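PDB 3QO8: seryl-tRNA synthetase, cytoplasmic from Candida albicans, which attaches serine to tRNA(Ser) in two steps, first activating it with ATP as Ser-AMP and then transferring it to the acceptor end of the tRNA. Local coordinates for residues E216-T221 / Y242-S247; K137-I142 / Q362-L367; R181-F186 / G437-I442. All blocks are in the same frame, centred on the assembly; numbering follows the deposited sequence.

In the fold
Contacts 1 and 2 approach the active-site seryl-sulfamoyl adenosine from different parts of the chain: Thr246 in contact 1 holds the seryl amino group, whereas Glu366 and Leu367 in contact 2 hold the ribose, Glu366 also binding magnesium. Their nearest atoms are about 10 Å apart, their centres about 34 Å. Contact 3 lies away from the annotated sites, though the side chain of Pro439 is about 11 Å from a bound SSA; its nearest atoms are about 15 Å from contact 2 and about 18 Å from contact 1. In sequence the segments of contacts 2 and 3 alternate, and contact 1 falls within the span of each. Contacts 1 and 3, unlike contact 2, touch the second subunit.

Contact 1 (E216-T221 / Y242-S247); sequences EVMAKT and YLIATS. With SSA (5'-O-(N-(L-seryl)-sulfamoyl)adenosine), chain B.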
loop_
_atom_site.group_PDB
_atom_site.type_symbol
_atom_site.label_atom_id
_atom_site.label_comp_id
_atom_site.label_asym_id
_atom_site.label_seq_id
_atom_site.Cartn_x
_atom_site.Cartn_y
_atom_site.Cartn_z
ATOM N N GLU A 216 -2.438 3.599 18.104
ATOM C CA GLU A 216 -1.913 4.412 19.193
ATOM C C GLU A 216 -0.769 5.321 18.735
ATOM O O GLU A 216 -0.647 6.450 19.197
ATOM C CB GLU A 216 -1.461 3.534 20.358
ATOM C CG GLU A 216 -2.460 2.449 20.763
ATOM C CD GLU A 216 -2.268 1.138 20.002
ATOM O OE1 GLU A 216 -2.607 0.070 20.560
ATOM O OE2 GLU A 216 -1.782 1.171 18.849
ATOM N N VAL A 217 0.072 4.833 17.832
ATOM C CA VAL A 217 1.155 5.656 17.308
ATOM C C VAL A 217 0.621 6.714 16.335
ATOM O O VAL A 217 1.041 7.877 16.366
ATOM C CB VAL A 217 2.251 4.806 16.607
ATOM C CG1 VAL A 217 3.501 5.640 16.391
ATOM C CG2 VAL A 217 2.581 3.581 17.431
ATOM N N MET A 218 -0.303 6.315 15.468
ATOM C CA MET A 218 -0.862 7.255 14.499
ATOM C C MET A 218 -1.520 8.417 15.244
ATOM O O MET A 218 -1.367 9.587 14.879
ATOM C CB MET A 218 -1.870 6.550 13.576
ATOM C CG MET A 218 -2.569 7.483 12.581
ATOM S SD MET A 218 -1.461 8.245 11.366
ATOM C CE MET A 218 -1.379 6.906 10.167
ATOM N N ALA A 219 -2.229 8.084 16.313
ATOM C CA ALA A 219 -2.941 9.085 17.100
ATOM C C ALA A 219 -1.995 10.137 17.683
ATOM O O ALA A 219 -2.418 11.244 17.998
ATOM C CB ALA A 219 -3.755 8.409 18.200
ATOM N N LYS A 220 -0.710 9.812 17.807
ATOM C CA LYS A 220 0.236 10.783 18.359
ATOM C C LYS A 220 0.770 11.766 17.313
ATOM O O LYS A 220 1.407 12.768 17.652
ATOM C CB LYS A 220 1.399 10.091 19.071
ATOM C CG LYS A 220 1.004 9.308 20.327
ATOM C CD LYS A 220 2.232 9.018 21.180
ATOM C CE LYS A 220 1.936 8.061 22.327
ATOM N NZ LYS A 220 2.353 6.664 22.004
ATOM N N THR A 221 0.514 11.502 16.041
ATOM C CA THR A 221 1.057 12.394 15.030
ATOM C C THR A 221 0.016 12.984 14.073
ATOM O O THR A 221 0.266 14.013 13.449
ATOM C CB THR A 221 2.230 11.742 14.263
ATOM O OG1 THR A 221 2.893 12.731 13.454
ATOM C CG2 THR A 221 1.748 10.564 13.415
ATOM N N TYR A 242 -4.041 1.604 10.692
ATOM C CA TYR A 242 -4.382 2.593 9.679
ATOM C C TYR A 242 -3.375 2.552 8.539
ATOM O O TYR A 242 -2.194 2.303 8.759
ATOM C CB TYR A 242 -4.404 3.988 10.300
ATOM C CG TYR A 242 -5.580 4.202 11.220
ATOM C CD1 TYR A 242 -6.770 4.727 10.741
ATOM C CD2 TYR A 242 -5.511 3.852 12.562
ATOM C CE1 TYR A 242 -7.855 4.914 11.574
ATOM C CE2 TYR A 242 -6.592 4.034 13.403
ATOM C CZ TYR A 242 -7.760 4.565 12.906
ATOM O OH TYR A 242 -8.838 4.750 13.745
ATOM N N LEU A 243 -3.845 2.800 7.323
ATOM C CA LEU A 243 -2.951 3.115 6.218
ATOM C C LEU A 243 -2.497 4.569 6.333
ATOM O O LEU A 243 -3.287 5.447 6.704
ATOM C CB LEU A 243 -3.663 2.892 4.885
ATOM C CG LEU A 243 -3.865 1.415 4.522
ATOM C CD1 LEU A 243 -4.679 1.320 3.236
ATOM C CD2 LEU A 243 -2.515 0.729 4.353
ATOM N N ILE A 244 -1.234 4.835 6.017
ATOM C CA ILE A 244 -0.696 6.186 6.149
ATOM C C ILE A 244 -1.137 7.088 5.002
ATOM O O ILE A 244 -1.333 6.614 3.887
ATOM C CB ILE A 244 0.851 6.177 6.247
ATOM C CG1 ILE A 244 1.494 5.767 4.912
ATOM C CG2 ILE A 244 1.306 5.263 7.433
ATOM C CD1 ILE A 244 3.039 5.809 4.906
ATOM N N ALA A 245 -1.306 8.384 5.295
ATOM C CA ALA A 245 -1.623 9.394 4.292
ATOM C C ALA A 245 -0.352 9.989 3.702
ATOM O O ALA A 245 -0.378 10.615 2.643
ATOM C CB ALA A 245 -2.499 10.518 4.925
ATOM N N THR A 246 0.769 9.786 4.392
ATOM C CA THR A 246 2.042 10.381 3.989
ATOM C C THR A 246 3.131 9.752 4.839
ATOM O O THR A 246 2.889 9.421 6.000
ATOM C CB THR A 246 2.052 11.942 4.203
ATOM O OG1 THR A 246 3.403 12.412 4.269
ATOM C CG2 THR A 246 1.352 12.320 5.501
ATOM N N SER A 247 4.323 9.579 4.272
ATOM C CA SER A 247 5.426 9.013 5.046
ATOM C C SER A 247 5.811 9.887 6.240
ATOM O O SER A 247 6.516 9.438 7.148
ATOM C CB SER A 247 6.645 8.680 4.169
ATOM O OG SER A 247 7.181 9.840 3.538
HETATM N N10 SSA B . 3.754 15.368 4.669
HETATM C CA SSA B . 3.241 16.590 4.054
HETATM C CB SSA B . 4.273 17.160 3.081
HETATM O OG SSA B . 4.391 16.316 1.919
HETATM C C9 SSA B . 1.952 16.313 3.333
HETATM O O9 SSA B . 1.516 15.174 3.216
HETATM N N8 SSA B . 1.327 17.372 2.830
HETATM S S1 SSA B . 0.120 17.257 1.782
HETATM O O1S SSA B . -1.086 16.742 2.363
HETATM O O2S SSA B . -0.118 18.549 1.229
HETATM O "O5'" SSA B . 0.542 16.347 0.612
HETATM C "C5'" SSA B . 1.750 16.575 -0.093
HETATM C "C4'" SSA B . 1.475 16.521 -1.599
HETATM O "O4'" SSA B . 0.938 15.265 -2.028
HETATM C "C3'" SSA B . 0.460 17.537 -2.072
HETATM O "O3'" SSA B . 1.071 18.833 -2.168
HETATM C "C2'" SSA B . 0.067 16.945 -3.420
HETATM O "O2'" SSA B . 1.069 17.244 -4.411
HETATM C "C1'" SSA B . 0.099 15.439 -3.163
HETATM N N9 SSA B . -1.258 14.941 -2.855
HETATM C C8 SSA B . -1.982 15.197 -1.753
HETATM N N7 SSA B . -3.172 14.569 -1.864
HETATM C C5 SSA B . -3.173 13.915 -3.040
HETATM C C6 SSA B . -4.096 13.106 -3.676
HETATM N N6 SSA B . -5.281 12.865 -3.074
HETATM N N1 SSA B . -3.794 12.576 -4.884
HETATM C C2 SSA B . -2.615 12.829 -5.463
HETATM N N3 SSA B . -1.697 13.600 -4.865
HETATM C C4 SSA B . -1.966 14.160 -3.664
#
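A chi1 of 177° sets Met218 CG beside its carbonyl carbon, and bends at chi2 (64°) and chi3 (83°) then bring the methyl CE to the segment 242-247. There CE lies 4.1 Å from Ile244 CA and 4.2 Å from Ile244 CG2. The same methyl is 4.2 Å from Tyr242 CB and 4.2 Å from Leu243 O, so one carbon rests against three consecutive residues, on backbone as well as side chains. All four values are loose to ordinary contact distances, and no hydrogen bond crosses between the segments. The two side chains meet at about a right angle: Ile244 offers its CG2 branch, while the rest of its chain leads away. Met218 supplies more than half of the 125 Å² buried here.

Two residues beyond Ile244, the chain reaches the active site. Thr246 OG1 accepts a hydrogen bond of 3.0 Å from N10 of the bound 5'-O-(N-(L-seryl)-sulfamoyl)adenosine, the amino nitrogen of its seryl part. That hydroxyl also meets Lys300 NZ and caps Glu248 N at the start of the next helix, so several bonds fix its position. Thr246, Ser247 and Glu248 form the TxE sequence of seryl-tRNA synthetases, consistent with their assignment to serine binding.

Around the methionine, Gln249 of helix 248-252 packs on both Met218 and Ile244, and Phe227 of helix 224-229 meets the Tyr242 ring edge-to-face. Strand 239-243 is the middle strand of a three-stranded antiparallel sheet, between 212-214 and 233-236, while Val217, beside Met218 on helix 215-218, packs on Arg171 of the second subunit.

Contact 2 (K137-I142 / Q362-L367); sequences KKPEQI and QEYKEL. With MG (magnesium ion), chain C; SSA (5'-O-(N-(L-seryl)-sulfamoyl)adenosine), chain B.
Pro139 and Gln141, in the loop after strand 126-131, meet Tyr364 and Gln362 where strand 363-372 enters the large, mainly antiparallel sheet of the class II synthetase core. Both backbones are irregular here: Gln141 centres an inverse gamma turn, and Gln362 and Glu363 form a G1 beta bulge opposite Phe358.

The van der Waals part is small. Pro139 CG sits 3.4 Å from Tyr364 OH and 4.3 Å from Tyr364 CZ, an oblique approach to the hydroxyl end of the ring. Trp357 of the adjacent strand packs on Pro139 and stands edge-to-face to Tyr364.

Among the polar groups, the amides of Gln141 and Gln362 lie nearly parallel, their planes 13° apart. Gln141 OE1 comes within 3.4 Å of Gln362 NE2, but the angle is too poor for a hydrogen bond; the NE2 of Gln141 bonds instead to Ala150 O. Within the loop, Lys138 NZ forms a salt bridge of 2.9 Å with Glu140 OE2.

Ligand and metal bonds lie farther along, at the end of 362-367. With CG anti to the backbone N (chi1 176°) and the chain extended beyond, Glu366 OE2 reaches magnesium at 2.4 Å, with Ser369, the sulfamoyl O2S and three waters completing six donors. The same oxygen accepts a hydrogen bond of 2.7 Å from the ribose O3' of SSA, and Leu367 O accepts one of 3.1 Å from its O2'.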
loop_
_atom_site.group_PDB
_atom_site.type_symbol
_atom_site.label_atom_id
_atom_site.label_comp_id
_atom_site.label_asym_id
_atom_site.label_seq_id
_atom_site.Cartn_x
_atom_site.Cartn_y
_atom_site.Cartn_z
ATOM N N LYS A 137 8.319 32.834 -21.555
ATOM C CA LYS A 137 8.047 34.251 -21.382
ATOM C C LYS A 137 7.218 34.515 -20.133
ATOM O O LYS A 137 7.582 35.326 -19.291
ATOM C CB LYS A 137 7.327 34.751 -22.635
ATOM C CG LYS A 137 6.987 36.218 -22.674
ATOM C CD LYS A 137 6.391 36.571 -24.039
ATOM C CE LYS A 137 7.330 36.150 -25.170
ATOM N NZ LYS A 137 6.734 36.342 -26.529
ATOM N N LYS A 138 6.095 33.820 -20.020
ATOM C CA LYS A 138 5.172 34.033 -18.921
ATOM C C LYS A 138 4.200 32.864 -18.858
ATOM O O LYS A 138 4.025 32.146 -19.840
ATOM C CB LYS A 138 4.386 35.331 -19.125
ATOM C CG LYS A 138 3.403 35.262 -20.268
ATOM C CD LYS A 138 2.454 36.447 -20.247
ATOM C CE LYS A 138 1.667 36.548 -21.545
ATOM N NZ LYS A 138 0.881 35.316 -21.832
ATOM N N PRO A 139 3.560 32.672 -17.701
ATOM C CA PRO A 139 2.609 31.569 -17.538
ATOM C C PRO A 139 1.398 31.788 -18.443
ATOM O O PRO A 139 0.705 32.782 -18.283
ATOM C CB PRO A 139 2.191 31.684 -16.069
ATOM C CG PRO A 139 3.227 32.565 -15.420
ATOM C CD PRO A 139 3.671 33.497 -16.486
ATOM N N GLU A 140 1.175 30.894 -19.398
ATOM C CA GLU A 140 0.001 30.969 -20.264
ATOM C C GLU A 140 -0.315 29.586 -20.810
ATOM O O GLU A 140 0.201 28.594 -20.295
ATOM C CB GLU A 140 0.214 31.976 -21.402
ATOM C CG GLU A 140 1.476 31.757 -22.219
ATOM C CD GLU A 140 1.648 32.808 -23.325
ATOM O OE1 GLU A 140 2.806 33.152 -23.656
ATOM O OE2 GLU A 140 0.625 33.283 -23.867
ATOM N N GLN A 141 -1.150 29.500 -21.843
ATOM C CA GLN A 141 -1.566 28.181 -22.325
ATOM C C GLN A 141 -0.551 27.568 -23.286
ATOM O O GLN A 141 -0.887 27.172 -24.404
ATOM C CB GLN A 141 -2.960 28.227 -22.974
ATOM C CG GLN A 141 -3.630 26.841 -22.946
ATOM C CD GLN A 141 -4.968 26.789 -23.666
ATOM O OE1 GLN A 141 -5.563 27.821 -23.978
ATOM N NE2 GLN A 141 -5.446 25.574 -23.931
ATOM N N ILE A 142 0.697 27.515 -22.844
ATOM C CA ILE A 142 1.810 27.053 -23.653
ATOM C C ILE A 142 2.646 26.111 -22.786
ATOM O O ILE A 142 3.004 26.456 -21.655
ATOM C CB ILE A 142 2.722 28.234 -24.081
ATOM C CG1 ILE A 142 1.966 29.247 -24.954
ATOM C CG2 ILE A 142 3.999 27.718 -24.758
ATOM C CD1 ILE A 142 1.631 28.748 -26.331
ATOM N N GLN A 362 -4.374 26.427 -17.150
ATOM C CA GLN A 362 -4.001 27.820 -16.977
ATOM C C GLN A 362 -4.144 28.252 -15.511
ATOM O O GLN A 362 -4.698 29.300 -15.219
ATOM C CB GLN A 362 -4.815 28.728 -17.914
ATOM C CG GLN A 362 -4.662 28.387 -19.404
ATOM C CD GLN A 362 -5.653 29.140 -20.282
ATOM O OE1 GLN A 362 -5.526 30.352 -20.482
ATOM N NE2 GLN A 362 -6.648 28.425 -20.806
ATOM N N GLU A 363 -3.634 27.432 -14.595
ATOM C CA GLU A 363 -3.685 27.734 -13.170
ATOM C C GLU A 363 -2.453 27.165 -12.499
ATOM O O GLU A 363 -1.921 26.145 -12.932
ATOM C CB GLU A 363 -4.886 27.056 -12.525
ATOM C CG GLU A 363 -6.228 27.490 -13.048
ATOM C CD GLU A 363 -7.355 26.687 -12.432
ATOM O OE1 GLU A 363 -7.104 26.008 -11.413
ATOM O OE2 GLU A 363 -8.485 26.731 -12.969
ATOM N N TYR A 364 -2.021 27.813 -11.430
ATOM C CA TYR A 364 -1.049 27.234 -10.525
ATOM C C TYR A 364 -1.745 26.199 -9.656
ATOM O O TYR A 364 -2.815 26.466 -9.106
ATOM C CB TYR A 364 -0.471 28.318 -9.626
ATOM C CG TYR A 364 0.532 29.225 -10.307
ATOM C CD1 TYR A 364 1.813 28.763 -10.617
ATOM C CD2 TYR A 364 0.215 30.551 -10.603
ATOM C CE1 TYR A 364 2.739 29.589 -11.221
ATOM C CE2 TYR A 364 1.138 31.389 -11.212
ATOM C CZ TYR A 364 2.399 30.902 -11.513
ATOM O OH TYR A 364 3.335 31.703 -12.102
ATOM N N LYS A 365 -1.135 25.024 -9.521
ATOM C CA LYS A 365 -1.702 23.949 -8.691
ATOM C C LYS A 365 -0.698 23.453 -7.676
ATOM O O LYS A 365 0.469 23.257 -7.996
ATOM C CB LYS A 365 -2.128 22.760 -9.556
ATOM C CG LYS A 365 -3.018 23.132 -10.745
ATOM C CD LYS A 365 -4.444 23.342 -10.313
ATOM C CE LYS A 365 -5.269 22.092 -10.546
ATOM N NZ LYS A 365 -6.700 22.324 -10.203
ATOM N N GLU A 366 -1.169 23.213 -6.461
ATOM C CA GLU A 366 -0.305 22.751 -5.387
ATOM C C GLU A 366 0.420 21.426 -5.706
ATOM O O GLU A 366 -0.221 20.429 -6.019
ATOM C CB GLU A 366 -1.147 22.571 -4.135
ATOM C CG GLU A 366 -0.356 21.999 -2.965
ATOM C CD GLU A 366 -1.250 21.355 -1.929
ATOM O OE1 GLU A 366 -2.451 21.694 -1.874
ATOM O OE2 GLU A 366 -0.746 20.510 -1.168
ATOM N N LEU A 367 1.749 21.417 -5.625
ATOM C CA LEU A 367 2.527 20.164 -5.730
ATOM C C LEU A 367 3.289 19.854 -4.439
ATOM O O LEU A 367 3.740 18.731 -4.230
ATOM C CB LEU A 367 3.559 20.241 -6.860
ATOM C CG LEU A 367 3.053 20.338 -8.302
ATOM C CD1 LEU A 367 4.203 20.070 -9.246
ATOM C CD2 LEU A 367 1.934 19.347 -8.557
HETATM MG MG MG C . -1.019 20.753 1.227
HETATM N N10 SSA B . 3.754 15.368 4.669
HETATM C CA SSA B . 3.241 16.590 4.054
HETATM C CB SSA B . 4.273 17.160 3.081
HETATM O OG SSA B . 4.391 16.316 1.919
HETATM C C9 SSA B . 1.952 16.313 3.333
HETATM O O9 SSA B . 1.516 15.174 3.216
HETATM N N8 SSA B . 1.327 17.372 2.830
HETATM S S1 SSA B . 0.120 17.257 1.782
HETATM O O1S SSA B . -1.086 16.742 2.363
HETATM O O2S SSA B . -0.118 18.549 1.229
HETATM O "O5'" SSA B . 0.542 16.347 0.612
HETATM C "C5'" SSA B . 1.750 16.575 -0.093
HETATM C "C4'" SSA B . 1.475 16.521 -1.599
HETATM O "O4'" SSA B . 0.938 15.265 -2.028
HETATM C "C3'" SSA B . 0.460 17.537 -2.072
HETATM O "O3'" SSA B . 1.071 18.833 -2.168
HETATM C "C2'" SSA B . 0.067 16.945 -3.420
HETATM O "O2'" SSA B . 1.069 17.244 -4.411
HETATM C "C1'" SSA B . 0.099 15.439 -3.163
HETATM N N9 SSA B . -1.258 14.941 -2.855
HETATM C C8 SSA B . -1.982 15.197 -1.753
HETATM N N7 SSA B . -3.172 14.569 -1.864
HETATM C C5 SSA B . -3.173 13.915 -3.040
HETATM C C6 SSA B . -4.096 13.106 -3.676
HETATM N N6 SSA B . -5.281 12.865 -3.074
HETATM N N1 SSA B . -3.794 12.576 -4.884
HETATM C C2 SSA B . -2.615 12.829 -5.463
HETATM N N3 SSA B . -1.697 13.600 -4.865
HETATM C C4 SSA B . -1.966 14.160 -3.664
HETATM O O HOH W 1 -3.487 20.255 1.215
HETATM O O HOH W 2 -1.883 22.975 1.141
HETATM O O HOH W 3 -1.118 20.616 3.820
#

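Contact 3 (R181-F186 / G437-I442); sequences RNYGVF and GEPEFI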
loop_
_atom_site.group_PDB
_atom_site.type_symbol
_atom_site.label_atom_id
_atom_site.label_comp_id
_atom_site.label_asym_id
_atom_site.label_seq_id
_atom_site.Cartn_x
_atom_site.Cartn_y
_atom_site.Cartn_z
ATOM N N ARG A 181 0.573 2.339 -16.935
ATOM C CA ARG A 181 0.972 1.427 -18.018
ATOM C C ARG A 181 2.191 1.953 -18.757
ATOM O O ARG A 181 2.319 3.166 -18.949
ATOM C CB ARG A 181 -0.139 1.324 -19.078
ATOM C CG ARG A 181 -1.360 0.542 -18.713
ATOM C CD ARG A 181 -2.406 0.660 -19.835
ATOM N NE ARG A 181 -1.825 0.378 -21.149
ATOM C CZ ARG A 181 -1.815 -0.816 -21.741
ATOM N NH1 ARG A 181 -2.363 -1.880 -21.151
ATOM N NH2 ARG A 181 -1.257 -0.942 -22.935
ATOM N N ASN A 182 3.064 1.050 -19.203
ATOM C CA ASN A 182 4.161 1.453 -20.075
ATOM C C ASN A 182 4.931 2.623 -19.476
ATOM O O ASN A 182 5.424 2.548 -18.350
ATOM C CB ASN A 182 3.617 1.872 -21.449
ATOM C CG ASN A 182 2.996 0.721 -22.212
ATOM O OD1 ASN A 182 3.606 -0.333 -22.341
ATOM N ND2 ASN A 182 1.774 0.922 -22.736
ATOM N N TYR A 183 5.028 3.713 -20.229
ATOM C CA TYR A 183 5.816 4.851 -19.768
ATOM C C TYR A 183 5.213 5.566 -18.562
ATOM O O TYR A 183 5.894 6.352 -17.901
ATOM C CB TYR A 183 6.115 5.831 -20.912
ATOM C CG TYR A 183 7.136 5.289 -21.880
ATOM C CD1 TYR A 183 6.761 4.851 -23.146
ATOM C CD2 TYR A 183 8.472 5.183 -21.519
ATOM C CE1 TYR A 183 7.701 4.337 -24.032
ATOM C CE2 TYR A 183 9.413 4.664 -22.389
ATOM C CZ TYR A 183 9.023 4.249 -23.643
ATOM O OH TYR A 183 9.959 3.744 -24.509
ATOM N N GLY A 184 3.937 5.313 -18.293
ATOM C CA GLY A 184 3.328 5.778 -17.063
ATOM C C GLY A 184 4.062 5.187 -15.872
ATOM O O GLY A 184 4.366 5.896 -14.916
ATOM N N VAL A 185 4.351 3.886 -15.936
ATOM C CA VAL A 185 5.100 3.213 -14.875
ATOM C C VAL A 185 6.523 3.749 -14.837
ATOM O O VAL A 185 7.027 4.073 -13.770
ATOM C CB VAL A 185 5.153 1.679 -15.072
ATOM C CG1 VAL A 185 5.959 1.014 -13.918
ATOM C CG2 VAL A 185 3.732 1.074 -15.170
ATOM N N PHE A 186 7.167 3.849 -16.002
ATOM C CA PHE A 186 8.571 4.276 -16.060
ATOM C C PHE A 186 8.771 5.712 -15.549
ATOM O O PHE A 186 9.757 6.016 -14.872
ATOM C CB PHE A 186 9.127 4.147 -17.479
ATOM C CG PHE A 186 9.384 2.721 -17.916
ATOM C CD1 PHE A 186 9.847 1.775 -17.021
ATOM C CD2 PHE A 186 9.166 2.338 -19.234
ATOM C CE1 PHE A 186 10.102 0.465 -17.427
ATOM C CE2 PHE A 186 9.416 1.022 -19.651
ATOM C CZ PHE A 186 9.877 0.092 -18.747
ATOM N N GLY A 437 16.198 2.723 -22.156
ATOM C CA GLY A 437 16.321 3.297 -23.478
ATOM C C GLY A 437 16.643 4.779 -23.445
ATOM O O GLY A 437 16.940 5.376 -24.477
ATOM N N GLU A 438 16.591 5.370 -22.255
ATOM C CA GLU A 438 16.789 6.808 -22.103
ATOM C C GLU A 438 16.142 7.580 -23.260
ATOM O O GLU A 438 16.802 8.347 -23.953
ATOM C CB GLU A 438 18.281 7.138 -22.010
ATOM C CG GLU A 438 19.009 6.338 -20.936
ATOM C CD GLU A 438 20.456 6.760 -20.751
ATOM O OE1 GLU A 438 20.900 7.702 -21.440
ATOM O OE2 GLU A 438 21.146 6.150 -19.910
ATOM N N PRO A 439 14.833 7.383 -23.466
ATOM C CA PRO A 439 14.169 8.102 -24.558
ATOM C C PRO A 439 14.184 9.613 -24.322
ATOM O O PRO A 439 14.108 10.055 -23.182
ATOM C CB PRO A 439 12.732 7.573 -24.502
ATOM C CG PRO A 439 12.544 7.127 -23.077
ATOM C CD PRO A 439 13.894 6.574 -22.670
ATOM N N GLU A 440 14.279 10.398 -25.390
ATOM C CA GLU A 440 14.192 11.842 -25.262
ATOM C C GLU A 440 12.758 12.298 -25.525
ATOM O O GLU A 440 12.381 13.431 -25.212
ATOM C CB GLU A 440 15.145 12.526 -26.250
ATOM C CG GLU A 440 16.610 12.152 -26.074
ATOM C CD GLU A 440 17.469 12.663 -27.216
ATOM O OE1 GLU A 440 16.902 12.946 -28.288
ATOM O OE2 GLU A 440 18.702 12.785 -27.043
ATOM N N PHE A 441 11.969 11.404 -26.111
ATOM C CA PHE A 441 10.635 11.738 -26.596
ATOM C C PHE A 441 9.867 10.445 -26.733
ATOM O O PHE A 441 10.432 9.435 -27.126
ATOM C CB PHE A 441 10.732 12.424 -27.968
ATOM C CG PHE A 441 9.414 12.524 -28.711
ATOM C CD1 PHE A 441 8.542 13.584 -28.481
ATOM C CD2 PHE A 441 9.060 11.570 -29.653
ATOM C CE1 PHE A 441 7.334 13.683 -29.176
ATOM C CE2 PHE A 441 7.855 11.662 -30.354
ATOM C CZ PHE A 441 6.994 12.726 -30.116
ATOM N N ILE A 442 8.587 10.464 -26.390
ATOM C CA ILE A 442 7.738 9.304 -26.620
ATOM C C ILE A 442 6.473 9.722 -27.367
ATOM O O ILE A 442 5.845 10.729 -27.026
ATOM C CB ILE A 442 7.412 8.554 -25.310
ATOM C CG1 ILE A 442 6.657 9.438 -24.325
ATOM C CG2 ILE A 442 8.710 8.021 -24.664
ATOM C CD1 ILE A 442 6.220 8.687 -23.032
#
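Pro439 is the first residue of 437-442 to touch the other segment: its CG lies 4.0 Å from Tyr183 CE2, approaching the ring obliquely. At Glu440 the backbone is already bonded to Ile427, and from Phe441 on it runs as a strand. Ile442 then makes the main contact, using both of its branches. Its CG2 stands over one face of the Tyr183 ring, 3.8 Å from the centroid and 9° off the normal, a CH-pi interaction. Chi1 of 61° sets CG1 between the backbone N and the carbonyl carbon, and the extended chi2 (176°) carries CD1 on to Tyr183 CB at 3.6 Å and Tyr183 CG at 3.7 Å. The two side chains run past each other in opposite directions. The contacts that cross are carbon-carbon and CH-pi, and no hydrogen bond joins the segments.

Within its own helix, Tyr183 CD2 lies in plane at the edge of the Phe186 ring. Arg181, at the end of strand 179-181, forms a salt bridge with Asp162, bonds Tyr254 of the second subunit and extends a sheet across the interface. Helix 183-200 and strand 205-208 probably correspond to class II motif 1, the dimer-interface element, consistent with the second-subunit contacts of Val185 and Phe186; here the helix's first turn receives the edge strand 441-443 of a small C-terminal antiparallel sheet.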